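Fructose 1-phosphate kinase (PDB 2JG5) probably catalyses the ATP-dependent phosphorylation of fructose 1-phosphate to fructose 1,6-bisphosphate, as a member of the PfkB family of carbohydrate kinases. Local coordinates at residues S43-L46 with K47-V51; S134-S137 with S138-S141; K92-T95 with G96-E100; V160-E163 with K164-E168. All blocks are in the same frame, centred on the assembly; numbering follows the deposited sequence.

Contacts 2 and 4 are the only pair that touch. Their centres lie about 13 Å apart, Ser134 OG comes within 3.3 Å of Glu163 OE1, and Val135 CG2 packs on Leu166 CD1 at 3.8 Å. Both lie where strands of the parallel sheet lead on toward helices. Contact 1, a helix end, lies across the chain's centre from them, about 27 Å from contact 2 and 23 Å from contact 4, centre to centre. Contact 3 belongs to the smaller mixed sheet, 27 to 28 Å between centres from the others. In PfkB kinases such a sheet forms a lid, and the substrates bind between it and the larger alpha/beta domain.

Contact 1 (S43-L46 with K47-V51); sequences SRVL and KTLDV
Leu46 and Val51 meet in a Schellman motif, a local contact that closes the C-terminal end of helix 38-48. Asp50 is the first residue to leave helical geometry, and its positive phi of 74° folds the chain back over the last turn. Val51 N then donates to Leu46 O (2.9 Å), and within the same reversal Asp50 N bonds to Lys47 O (2.8 Å). Leu46 O also receives Leu49 N at 3.0 Å. The two donors come from opposite faces of its carbonyl plane, so one oxygen ties together the final turn and the residue beyond it. Across the motif Leu46 CD2 lies 4.2 Å from Val51 CG1, the apolar contact expected of branched hydrocarbon residues at these two positions.

Two residues earlier, Arg44 O is gripped twice by a single residue. Thr48 N and Thr48 OG1, each 3.1 Å from Arg44 O, approach from opposite faces. With chi1 at -59° the Thr48 hydroxyl sits beside its own backbone N and folds back to the preceding turn, a common way for threonine to satisfy its hydroxyl in a helix. A water donates to both Ser43 O and Val51 O, bridging helix and exit. Val45 and Leu49 run side by side, with CG1 of Val45 4.1 Å from CD1 of Leu49.

Helix 247-260 covers Val45, Leu46 and Leu49, while helix 288-295 packs on Thr48 and Leu49 and supplies Arg288 for a salt bridge with Asp50. At the other edge the Ser43 hydroxyl bonds to Thr4 of strand 2-6 and to Ser53.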
ATOM      1  N   SER A  43       0.930  17.460  14.376  1.00 32.16           N
ATOM      2  CA  SER A  43       2.342  17.794  14.141  1.00 32.33           C
ATOM      3  C   SER A  43       2.515  18.565  12.825  1.00 32.31           C
ATOM      4  O   SER A  43       3.319  19.505  12.755  1.00 32.21           O
ATOM      5  CB  SER A  43       3.230  16.549  14.154  1.00 31.79           C
ATOM      6  OG  SER A  43       3.392  16.070  15.474  1.00 32.13           O
ATOM      7  N   ARG A  44       1.748  18.166  11.807  1.00 32.03           N
ATOM      8  CA  ARG A  44       1.811  18.802  10.490  1.00 32.24           C
ATOM      9  C   ARG A  44       1.350  20.261  10.555  1.00 31.90           C
ATOM     10  O   ARG A  44       1.992  21.145   9.972  1.00 32.08           O
ATOM     11  CB  ARG A  44       0.988  18.040   9.454  1.00 31.91           C
ATOM     12  CG  ARG A  44       1.611  16.759   8.909  1.00 33.89           C
ATOM     13  CD  ARG A  44       1.157  16.578   7.473  1.00 35.32           C
ATOM     14  NE  ARG A  44       1.484  15.280   6.880  1.00 39.36           N
ATOM     15  CZ  ARG A  44       2.348  15.101   5.875  1.00 40.35           C
ATOM     16  NH1 ARG A  44       2.989  16.144   5.349  1.00 40.76           N
ATOM     17  NH2 ARG A  44       2.573  13.881   5.385  1.00 39.45           N
ATOM     18  N   VAL A  45       0.257  20.515  11.268  1.00 31.39           N
ATOM     19  CA  VAL A  45      -0.236  21.886  11.413  1.00 31.36           C
ATOM     20  C   VAL A  45       0.660  22.713  12.344  1.00 30.98           C
ATOM     21  O   VAL A  45       0.951  23.873  12.050  1.00 30.82           O
ATOM     22  CB  VAL A  45      -1.723  21.957  11.847  1.00 31.33           C
ATOM     23  CG1 VAL A  45      -2.212  23.406  11.853  1.00 30.91           C
ATOM     24  CG2 VAL A  45      -2.589  21.128  10.914  1.00 31.46           C
ATOM     25  N   LEU A  46       1.120  22.113  13.440  1.00 30.86           N
ATOM     26  CA  LEU A  46       2.052  22.815  14.322  1.00 30.60           C
ATOM     27  C   LEU A  46       3.245  23.258  13.491  1.00 30.88           C
ATOM     28  O   LEU A  46       3.693  24.395  13.618  1.00 30.87           O
ATOM     29  CB  LEU A  46       2.499  21.956  15.512  1.00 30.40           C
ATOM     30  CG  LEU A  46       1.543  21.689  16.686  1.00 29.78           C
ATOM     31  CD1 LEU A  46       2.122  20.630  17.621  1.00 28.05           C
ATOM     32  CD2 LEU A  46       1.181  22.966  17.477  1.00 28.27           C
ATOM     33  N   LYS A  47       3.723  22.369  12.611  1.00 30.94           N
ATOM     34  CA  LYS A  47       4.860  22.674  11.725  1.00 30.96           C
ATOM     35  C   LYS A  47       4.621  23.850  10.781  1.00 30.63           C
ATOM     36  O   LYS A  47       5.473  24.738  10.672  1.00 30.57           O
ATOM     37  CB  LYS A  47       5.283  21.441  10.919  1.00 31.00           C
ATOM     38  CG  LYS A  47       6.598  21.624  10.174  1.00 31.71           C
ATOM     39  CD  LYS A  47       7.743  21.882  11.150  1.00 33.36           C
ATOM     40  CE  LYS A  47       8.942  22.530  10.466  1.00 33.85           C
ATOM     41  NZ  LYS A  47      10.095  22.556  11.407  1.00 34.57           N
ATOM     42  N   THR A  48       3.476  23.826  10.095  1.00 30.54           N
ATOM     43  CA  THR A  48       2.974  24.942   9.276  1.00 30.47           C
ATOM     44  C   THR A  48       2.974  26.267  10.071  1.00 30.42           C
ATOM     45  O   THR A  48       3.127  27.342   9.500  1.00 30.60           O
ATOM     46  CB  THR A  48       1.533  24.620   8.760  1.00 30.61           C
ATOM     47  OG1 THR A  48       1.548  23.417   7.973  1.00 30.70           O
ATOM     48  CG2 THR A  48       0.971  25.728   7.923  1.00 30.10           C
ATOM     49  N   LEU A  49       2.819  26.170  11.391  1.00 30.25           N
ATOM     50  CA  LEU A  49       2.769  27.336  12.267  1.00 30.13           C
ATOM     51  C   LEU A  49       4.117  27.653  12.886  1.00 30.40           C
ATOM     52  O   LEU A  49       4.229  28.577  13.700  1.00 30.81           O
ATOM     53  CB  LEU A  49       1.720  27.140  13.372  1.00 30.06           C
ATOM     54  CG  LEU A  49       0.254  27.005  12.931  1.00 28.97           C
ATOM     55  CD1 LEU A  49      -0.595  26.431  14.067  1.00 28.68           C
ATOM     56  CD2 LEU A  49      -0.303  28.341  12.447  1.00 28.21           C
ATOM     57  N   ASP A  50       5.140  26.900  12.486  1.00 30.49           N
ATOM     58  CA  ASP A  50       6.523  27.116  12.954  1.00 30.82           C
ATOM     59  C   ASP A  50       6.724  26.645  14.394  1.00 30.41           C
ATOM     60  O   ASP A  50       7.445  27.276  15.166  1.00 30.37           O
ATOM     61  CB  ASP A  50       6.943  28.597  12.832  1.00 30.56           C
ATOM     62  CG  ASP A  50       7.108  29.052  11.396  1.00 31.42           C
ATOM     63  OD1 ASP A  50       7.645  28.276  10.575  1.00 32.79           O
ATOM     64  OD2 ASP A  50       6.723  30.203  11.089  1.00 31.76           O
ATOM     65  N   VAL A  51       6.076  25.545  14.755  1.00 30.28           N
ATOM     66  CA  VAL A  51       6.178  25.041  16.113  1.00 30.19           C
ATOM     67  C   VAL A  51       6.602  23.592  16.085  1.00 30.30           C
ATOM     68  O   VAL A  51       5.941  22.753  15.460  1.00 30.42           O
ATOM     69  CB  VAL A  51       4.869  25.243  16.929  1.00 30.02           C
ATOM     70  CG1 VAL A  51       4.991  24.609  18.307  1.00 30.08           C
ATOM     71  CG2 VAL A  51       4.548  26.739  17.084  1.00 29.98           C
TER
HETATM   72  O   HOH W   1       5.418  20.082  14.517  1.00 19.89           O

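Contact 2 (S134-S137 with S138-S141); sequences SVPS and SIPS
Pro136 O accepts a hydrogen bond from Ile139 N at 3.2 Å, the bond that closes a type I beta turn running from Pro136 to Ile139. The N-H points well at the oxygen (157°), although the donor stands above the carbonyl plane and not on a lone pair. Ser137 and Ser138 fill the two central positions, where small polar residues suit a bend near the surface. The Ser138 hydroxyl is turned between its backbone N and carbonyl carbon (chi1 60°) and bonds to Ile108 N of a neighbouring loop.

At the last position of the turn, the side chain of Ile139 folds back over the residues that precede it. Its CG1 also lies between backbone N and carbonyl carbon, and this rotation brings it within 3.4 Å of Pro136 O and 3.8 Å of Pro136 CG. Ile139 slants across both the proline ring and Val135. The Val135 CG1 to Ile139 CG1 distance of 3.5 Å is rather close for two carbons. Val135 CG1 reaches on to Pro140 O at 3.7 Å, so this methyl lies against both the isoleucine and the chain beyond the turn.

Phe7, Ile108 and Phe113 surround Ile139, the buried residue of the group, while Tyr144 packs on Val135. The segment forms most of the connection between strand 128-132 and helix 143-154, a beta-to-alpha loop of the three-layered alpha/beta fold of the ribokinase superfamily.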
ATOM      1  N   SER A 134      -8.376   7.091  17.708  1.00 33.16           N
ATOM      2  CA  SER A 134      -9.042   5.891  18.164  1.00 33.71           C
ATOM      3  C   SER A 134      -7.989   4.939  18.715  1.00 33.61           C
ATOM      4  O   SER A 134      -6.845   4.917  18.246  1.00 34.07           O
ATOM      5  CB  SER A 134      -9.813   5.234  17.016  1.00 33.82           C
ATOM      6  OG  SER A 134     -10.866   6.085  16.561  1.00 34.74           O
ATOM      7  N   VAL A 135      -8.380   4.169  19.723  1.00 33.16           N
ATOM      8  CA  VAL A 135      -7.490   3.207  20.335  1.00 32.31           C
ATOM      9  C   VAL A 135      -7.573   1.858  19.607  1.00 31.93           C
ATOM     10  O   VAL A 135      -8.632   1.243  19.580  1.00 31.65           O
ATOM     11  CB  VAL A 135      -7.837   3.045  21.830  1.00 32.61           C
ATOM     12  CG1 VAL A 135      -7.000   1.953  22.469  1.00 31.91           C
ATOM     13  CG2 VAL A 135      -7.656   4.379  22.562  1.00 32.17           C
ATOM     14  N   PRO A 136      -6.446   1.397  19.020  1.00 31.48           N
ATOM     15  CA  PRO A 136      -6.366   0.069  18.404  1.00 31.30           C
ATOM     16  C   PRO A 136      -6.660  -1.048  19.403  1.00 31.16           C
ATOM     17  O   PRO A 136      -6.343  -0.931  20.597  1.00 31.17           O
ATOM     18  CB  PRO A 136      -4.914  -0.021  17.913  1.00 31.14           C
ATOM     19  CG  PRO A 136      -4.186   1.057  18.620  1.00 31.12           C
ATOM     20  CD  PRO A 136      -5.169   2.124  18.914  1.00 31.32           C
ATOM     21  N   SER A 137      -7.274  -2.117  18.903  1.00 30.95           N
ATOM     22  CA  SER A 137      -7.780  -3.210  19.733  1.00 30.42           C
ATOM     23  C   SER A 137      -6.698  -3.909  20.546  1.00 30.04           C
ATOM     24  O   SER A 137      -6.985  -4.445  21.611  1.00 29.98           O
ATOM     25  CB  SER A 137      -8.475  -4.243  18.853  1.00 30.44           C
ATOM     26  OG  SER A 137      -7.639  -4.628  17.778  1.00 30.07           O
ATOM     27  N   SER A 138      -5.465  -3.898  20.035  1.00 29.49           N
ATOM     28  CA  SER A 138      -4.346  -4.607  20.659  1.00 29.16           C
ATOM     29  C   SER A 138      -3.671  -3.854  21.817  1.00 29.33           C
ATOM     30  O   SER A 138      -2.870  -4.442  22.550  1.00 29.79           O
ATOM     31  CB  SER A 138      -3.305  -5.021  19.606  1.00 29.11           C
ATOM     32  OG  SER A 138      -2.787  -3.895  18.931  1.00 27.24           O
ATOM     33  N   ILE A 139      -3.994  -2.571  21.996  1.00 28.66           N
ATOM     34  CA  ILE A 139      -3.494  -1.827  23.158  1.00 28.33           C
ATOM     35  C   ILE A 139      -4.573  -1.658  24.247  1.00 28.29           C
ATOM     36  O   ILE A 139      -5.752  -1.880  23.981  1.00 28.21           O
ATOM     37  CB  ILE A 139      -2.801  -0.474  22.761  1.00 28.46           C
ATOM     38  CG1 ILE A 139      -3.820   0.588  22.330  1.00 27.75           C
ATOM     39  CG2 ILE A 139      -1.723  -0.717  21.707  1.00 27.74           C
ATOM     40  CD1 ILE A 139      -3.273   2.007  22.383  1.00 27.91           C
ATOM     41  N   PRO A 140      -4.172  -1.287  25.481  1.00 28.33           N
ATOM     42  CA  PRO A 140      -5.129  -1.218  26.585  1.00 28.39           C
ATOM     43  C   PRO A 140      -6.269  -0.275  26.260  1.00 28.62           C
ATOM     44  O   PRO A 140      -6.029   0.844  25.811  1.00 29.20           O
ATOM     45  CB  PRO A 140      -4.302  -0.639  27.731  1.00 28.05           C
ATOM     46  CG  PRO A 140      -2.923  -0.993  27.416  1.00 28.87           C
ATOM     47  CD  PRO A 140      -2.820  -0.901  25.922  1.00 28.60           C
ATOM     48  N   SER A 141      -7.507  -0.706  26.462  1.00 28.65           N
ATOM     49  CA  SER A 141      -8.620   0.167  26.089  1.00 29.03           C
ATOM     50  C   SER A 141      -8.632   1.441  26.942  1.00 28.97           C
ATOM     51  O   SER A 141      -9.207   2.456  26.538  1.00 29.06           O
ATOM     52  CB  SER A 141      -9.968  -0.569  26.085  1.00 29.11           C
ATOM     53  OG  SER A 141     -10.231  -1.225  27.315  1.00 30.41           O
TER

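Contact 3 (K92-T95 with G96-E100); sequences KLKT and GQETE
Lys92 and Glu100 slant across one another near the open end of a beta hairpin, strands 88-94 and 98-102; the short segments 92-94 and 98-100 run antiparallel, at 166°. As a non-hydrogen-bonded pair they share a face with Lys94 and Glu98. A bend at chi2 (-67°) carries the lysine chain across the glutamate's, with Lys92 CD 3.6 Å from Glu100 CG. Its ammonium group then makes a salt bridge, Lys92 NZ to Glu100 OE1 at 3.1 Å, whose hydrogen bond is weak; NZ also bonds to Asn102 OD1.

Lys94 and Glu98, by contrast, stand side by side and point the same way, and their opposite charges, 5.2 Å apart from Lys94 NZ to Glu98 OE2, do not meet.

On the other face, Leu93 and Thr99 form a hydrogen-bonded pair, CB to CB 4.1 Å. Leucine suits this buried place beside Phe20, while the hydroxyl of Thr99 bonds to Asp23 N of the second subunit. Glu100 pairs with a strand of that subunit, so the sheet continues across the dimer.

Leu93 N to Thr99 O is short and nearly straight (2.7 Å, 175°). Where the chain turns, Thr95 N donates to Gln97 O at 3.0 Å, lying in that carbonyl's plane.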
ATOM      1  N   LYS A  92      -8.284   5.974   0.238  1.00 32.88           N
ATOM      2  CA  LYS A  92      -9.237   7.045  -0.035  1.00 33.43           C
ATOM      3  C   LYS A  92      -9.515   7.066  -1.533  1.00 33.75           C
ATOM      4  O   LYS A  92      -8.632   7.415  -2.319  1.00 33.84           O
ATOM      5  CB  LYS A  92      -8.668   8.409   0.405  1.00 33.41           C
ATOM      6  CG  LYS A  92      -7.856   8.405   1.720  1.00 34.23           C
ATOM      7  CD  LYS A  92      -8.726   8.095   2.932  1.00 35.43           C
ATOM      8  CE  LYS A  92      -7.898   7.636   4.144  1.00 36.87           C
ATOM      9  NZ  LYS A  92      -8.722   7.509   5.399  1.00 35.85           N
ATOM     10  N   LEU A  93     -10.727   6.679  -1.926  1.00 34.04           N
ATOM     11  CA  LEU A  93     -11.111   6.640  -3.344  1.00 34.47           C
ATOM     12  C   LEU A  93     -11.803   7.923  -3.781  1.00 34.75           C
ATOM     13  O   LEU A  93     -12.945   8.213  -3.388  1.00 34.56           O
ATOM     14  CB  LEU A  93     -12.002   5.435  -3.658  1.00 34.27           C
ATOM     15  CG  LEU A  93     -11.474   4.030  -3.371  1.00 35.33           C
ATOM     16  CD1 LEU A  93     -12.526   3.004  -3.735  1.00 34.72           C
ATOM     17  CD2 LEU A  93     -10.167   3.757  -4.114  1.00 36.66           C
ATOM     18  N   LYS A  94     -11.103   8.690  -4.603  1.00 35.28           N
ATOM     19  CA  LYS A  94     -11.642   9.949  -5.077  1.00 36.08           C
ATOM     20  C   LYS A  94     -12.161   9.818  -6.507  1.00 36.60           C
ATOM     21  O   LYS A  94     -11.388   9.873  -7.467  1.00 37.04           O
ATOM     22  CB  LYS A  94     -10.607  11.070  -4.931  1.00 36.03           C
ATOM     23  CG  LYS A  94     -10.092  11.266  -3.491  1.00 36.26           C
ATOM     24  CD  LYS A  94      -9.153  12.461  -3.369  1.00 36.32           C
ATOM     25  CE  LYS A  94      -9.889  13.791  -3.512  1.00 38.41           C
ATOM     26  NZ  LYS A  94      -8.965  14.907  -3.907  1.00 39.94           N
ATOM     27  N   THR A  95     -13.472   9.602  -6.623  1.00 37.14           N
ATOM     28  CA  THR A  95     -14.197   9.678  -7.893  1.00 37.76           C
ATOM     29  C   THR A  95     -14.970  10.990  -7.877  1.00 38.15           C
ATOM     30  O   THR A  95     -14.399  12.041  -7.593  1.00 38.57           O
ATOM     31  CB  THR A  95     -15.189   8.502  -8.072  1.00 37.55           C
ATOM     32  OG1 THR A  95     -14.520   7.262  -7.829  1.00 37.69           O
ATOM     33  CG2 THR A  95     -15.788   8.491  -9.495  1.00 37.67           C
ATOM     34  N   GLY A  96     -16.261  10.924  -8.187  1.00 38.47           N
ATOM     35  CA  GLY A  96     -17.189  12.005  -7.876  1.00 38.80           C
ATOM     36  C   GLY A  96     -17.557  11.889  -6.406  1.00 38.82           C
ATOM     37  O   GLY A  96     -17.846  12.882  -5.743  1.00 39.20           O
ATOM     38  N   GLN A  97     -17.547  10.662  -5.901  1.00 38.69           N
ATOM     39  CA  GLN A  97     -17.785  10.407  -4.488  1.00 38.68           C
ATOM     40  C   GLN A  97     -16.460  10.216  -3.738  1.00 38.42           C
ATOM     41  O   GLN A  97     -15.431   9.905  -4.345  1.00 38.26           O
ATOM     42  CB  GLN A  97     -18.697   9.184  -4.311  1.00 38.83           C
ATOM     43  CG  GLN A  97     -20.182   9.442  -4.629  1.00 38.74           C
ATOM     44  CD  GLN A  97     -20.563   9.090  -6.055  1.00 39.27           C
ATOM     45  OE1 GLN A  97     -20.243   8.006  -6.548  1.00 39.28           O
ATOM     46  NE2 GLN A  97     -21.269  10.000  -6.721  1.00 39.02           N
ATOM     47  N   GLU A  98     -16.490  10.425  -2.425  1.00 38.23           N
ATOM     48  CA  GLU A  98     -15.306  10.230  -1.584  1.00 38.14           C
ATOM     49  C   GLU A  98     -15.515   9.038  -0.644  1.00 37.70           C
ATOM     50  O   GLU A  98     -16.372   9.059   0.248  1.00 37.83           O
ATOM     51  CB  GLU A  98     -14.963  11.502  -0.804  1.00 38.26           C
ATOM     52  CG  GLU A  98     -14.976  12.777  -1.649  1.00 39.88           C
ATOM     53  CD  GLU A  98     -14.255  13.938  -0.984  1.00 41.32           C
ATOM     54  OE1 GLU A  98     -14.939  14.912  -0.594  1.00 41.35           O
ATOM     55  OE2 GLU A  98     -13.010  13.871  -0.850  1.00 41.40           O
ATOM     56  N   THR A  99     -14.723   7.998  -0.863  1.00 36.93           N
ATOM     57  CA  THR A  99     -14.928   6.716  -0.213  1.00 36.33           C
ATOM     58  C   THR A  99     -13.670   6.326   0.548  1.00 35.88           C
ATOM     59  O   THR A  99     -12.649   6.061  -0.061  1.00 35.92           O
ATOM     60  CB  THR A  99     -15.274   5.635  -1.271  1.00 36.27           C
ATOM     61  OG1 THR A  99     -16.450   6.031  -1.992  1.00 36.68           O
ATOM     62  CG2 THR A  99     -15.514   4.292  -0.627  1.00 35.81           C
ATOM     63  N   GLU A 100     -13.750   6.302   1.877  1.00 35.41           N
ATOM     64  CA  GLU A 100     -12.624   5.887   2.703  1.00 35.11           C
ATOM     65  C   GLU A 100     -12.707   4.404   3.049  1.00 34.49           C
ATOM     66  O   GLU A 100     -13.783   3.876   3.321  1.00 34.17           O
ATOM     67  CB  GLU A 100     -12.561   6.711   3.991  1.00 35.24           C
ATOM     68  CG  GLU A 100     -12.218   8.188   3.812  1.00 35.86           C
ATOM     69  CD  GLU A 100     -11.895   8.900   5.133  1.00 36.04           C
ATOM     70  OE1 GLU A 100     -11.670   8.220   6.159  1.00 35.69           O
ATOM     71  OE2 GLU A 100     -11.855  10.156   5.139  1.00 38.40           O
TER

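Contact 4 (V160-E163 with K164-E168); sequences VDAE and KELAE
In a beta-alpha-beta unit built from strand 157-161, helix 164-170 and strand 177-178, Ala162 and Glu163 turn back onto the first turn of the helix. Glu163 is the N-cap residue, and its carbonyl starts the helical bonding. Ala167 N donates to Glu163 O at 3.0 Å, nearly along the C=O axis and almost straight at the hydrogen (169°). Leu166 N adds a weak bond to the same oxygen, 3.1 Å from Glu163 O. The next step is made by Glu168 N to Lys164 O (2.8 Å), so regular helix pairing follows at once.

Small apolar groups fill the angle between strand and helix. The methyl of Ala162 lies 3.8 Å from Leu166 CB, and Val160 CG1 reaches Ala167 CA at 4.2 Å. Alanine suits both of its positions here because the chain leaving the strand and the first turn of the helix come close together. Leu166, with CG beside its own backbone N (chi1 -52°), sends its branched end along the same side as the extended Glu163 chain, whose OE1 has the hydroxyl of Ser134 as a polar neighbour, at best a weak partner. Glu165, in the first turn, places a negative charge near the helix's positive N-terminal end, which would probably be favourable.

Tyr144 of helix 143-154 covers Val160, Ala162 and Leu166 together. Asp161 turns the other way and makes a salt bridge with Lys38, while helix 182-188 packs against Lys164. A short link from a strand into the helix that leads to the next parallel strand is typical of the right-handed beta-alpha-beta crossovers of such alpha/beta sheets, here that of the PfkB kinases.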
ATOM      1  N   VAL A 160      -6.146  16.236  24.926  1.00 33.63           N
ATOM      2  CA  VAL A 160      -6.834  15.077  24.391  1.00 32.95           C
ATOM      3  C   VAL A 160      -7.875  15.458  23.346  1.00 33.29           C
ATOM      4  O   VAL A 160      -8.705  16.351  23.562  1.00 32.77           O
ATOM      5  CB  VAL A 160      -7.491  14.242  25.523  1.00 32.89           C
ATOM      6  CG1 VAL A 160      -8.421  13.165  24.951  1.00 31.64           C
ATOM      7  CG2 VAL A 160      -6.427  13.627  26.408  1.00 31.88           C
ATOM      8  N   ASP A 161      -7.811  14.766  22.213  1.00 33.45           N
ATOM      9  CA  ASP A 161      -8.845  14.821  21.193  1.00 33.87           C
ATOM     10  C   ASP A 161      -9.251  13.381  20.854  1.00 34.32           C
ATOM     11  O   ASP A 161      -8.597  12.699  20.064  1.00 34.39           O
ATOM     12  CB  ASP A 161      -8.340  15.589  19.972  1.00 33.48           C
ATOM     13  CG  ASP A 161      -9.379  15.714  18.881  1.00 34.22           C
ATOM     14  OD1 ASP A 161     -10.588  15.553  19.157  1.00 34.49           O
ATOM     15  OD2 ASP A 161      -8.976  15.982  17.727  1.00 37.17           O
ATOM     16  N   ALA A 162     -10.329  12.921  21.481  1.00 34.87           N
ATOM     17  CA  ALA A 162     -10.754  11.523  21.379  1.00 35.99           C
ATOM     18  C   ALA A 162     -12.282  11.379  21.413  1.00 36.47           C
ATOM     19  O   ALA A 162     -12.992  12.365  21.573  1.00 36.84           O
ATOM     20  CB  ALA A 162     -10.101  10.691  22.505  1.00 35.71           C
ATOM     21  N   GLU A 163     -12.776  10.152  21.254  1.00 37.51           N
ATOM     22  CA  GLU A 163     -14.198   9.844  21.409  1.00 38.46           C
ATOM     23  C   GLU A 163     -14.619  10.174  22.837  1.00 38.63           C
ATOM     24  O   GLU A 163     -13.775  10.193  23.750  1.00 38.21           O
ATOM     25  CB  GLU A 163     -14.466   8.361  21.132  1.00 38.49           C
ATOM     26  CG  GLU A 163     -14.120   7.873  19.719  1.00 39.71           C
ATOM     27  CD  GLU A 163     -13.817   6.364  19.677  1.00 40.21           C
ATOM     28  OE1 GLU A 163     -12.675   5.983  19.321  1.00 41.53           O
ATOM     29  OE2 GLU A 163     -14.718   5.555  20.013  1.00 42.69           O
ATOM     30  N   LYS A 164     -15.918  10.418  23.026  1.00 38.89           N
ATOM     31  CA  LYS A 164     -16.454  10.928  24.298  1.00 39.58           C
ATOM     32  C   LYS A 164     -15.965  10.201  25.559  1.00 39.69           C
ATOM     33  O   LYS A 164     -15.477  10.858  26.485  1.00 39.81           O
ATOM     34  CB  LYS A 164     -17.990  11.038  24.273  1.00 39.59           C
ATOM     35  CG  LYS A 164     -18.748   9.720  24.098  1.00 40.33           C
ATOM     36  CD  LYS A 164     -20.256   9.940  23.904  1.00 40.42           C
ATOM     37  CE  LYS A 164     -20.654   9.991  22.421  1.00 41.73           C
ATOM     38  NZ  LYS A 164     -20.570   8.654  21.753  1.00 41.53           N
ATOM     39  N   GLU A 165     -16.069   8.870  25.590  1.00 39.55           N
ATOM     40  CA  GLU A 165     -15.723   8.117  26.804  1.00 39.71           C
ATOM     41  C   GLU A 165     -14.234   8.227  27.154  1.00 39.05           C
ATOM     42  O   GLU A 165     -13.870   8.293  28.339  1.00 38.93           O
ATOM     43  CB  GLU A 165     -16.232   6.643  26.782  1.00 39.56           C
ATOM     44  CG  GLU A 165     -15.527   5.653  25.817  1.00 40.45           C
ATOM     45  CD  GLU A 165     -15.721   4.153  26.190  1.00 40.99           C
ATOM     46  OE1 GLU A 165     -16.529   3.823  27.101  1.00 42.02           O
ATOM     47  OE2 GLU A 165     -15.052   3.296  25.560  1.00 42.18           O
ATOM     48  N   LEU A 166     -13.392   8.277  26.124  1.00 38.51           N
ATOM     49  CA  LEU A 166     -11.944   8.381  26.305  1.00 38.37           C
ATOM     50  C   LEU A 166     -11.522   9.768  26.771  1.00 38.39           C
ATOM     51  O   LEU A 166     -10.602   9.898  27.591  1.00 38.34           O
ATOM     52  CB  LEU A 166     -11.195   7.995  25.024  1.00 38.18           C
ATOM     53  CG  LEU A 166     -11.560   6.654  24.378  1.00 37.57           C
ATOM     54  CD1 LEU A 166     -10.753   6.455  23.103  1.00 37.05           C
ATOM     55  CD2 LEU A 166     -11.369   5.487  25.336  1.00 36.97           C
ATOM     56  N   ALA A 167     -12.194  10.790  26.238  1.00 38.40           N
ATOM     57  CA  ALA A 167     -12.048  12.160  26.712  1.00 38.50           C
ATOM     58  C   ALA A 167     -12.507  12.243  28.162  1.00 38.64           C
ATOM     59  O   ALA A 167     -11.833  12.851  28.999  1.00 38.43           O
ATOM     60  CB  ALA A 167     -12.844  13.116  25.847  1.00 38.42           C
ATOM     61  N   GLU A 168     -13.648  11.613  28.453  1.00 38.40           N
ATOM     62  CA  GLU A 168     -14.197  11.566  29.810  1.00 38.19           C
ATOM     63  C   GLU A 168     -13.241  10.928  30.816  1.00 37.45           C
ATOM     64  O   GLU A 168     -13.184  11.359  31.961  1.00 37.14           O
ATOM     65  CB  GLU A 168     -15.551  10.844  29.835  1.00 38.28           C
ATOM     66  CG  GLU A 168     -16.724  11.683  29.328  1.00 39.17           C
ATOM     67  CD  GLU A 168     -18.072  10.993  29.498  1.00 39.36           C
ATOM     68  OE1 GLU A 168     -18.299   9.938  28.860  1.00 41.08           O
ATOM     69  OE2 GLU A 168     -18.907  11.514  30.271  1.00 40.51           O
TER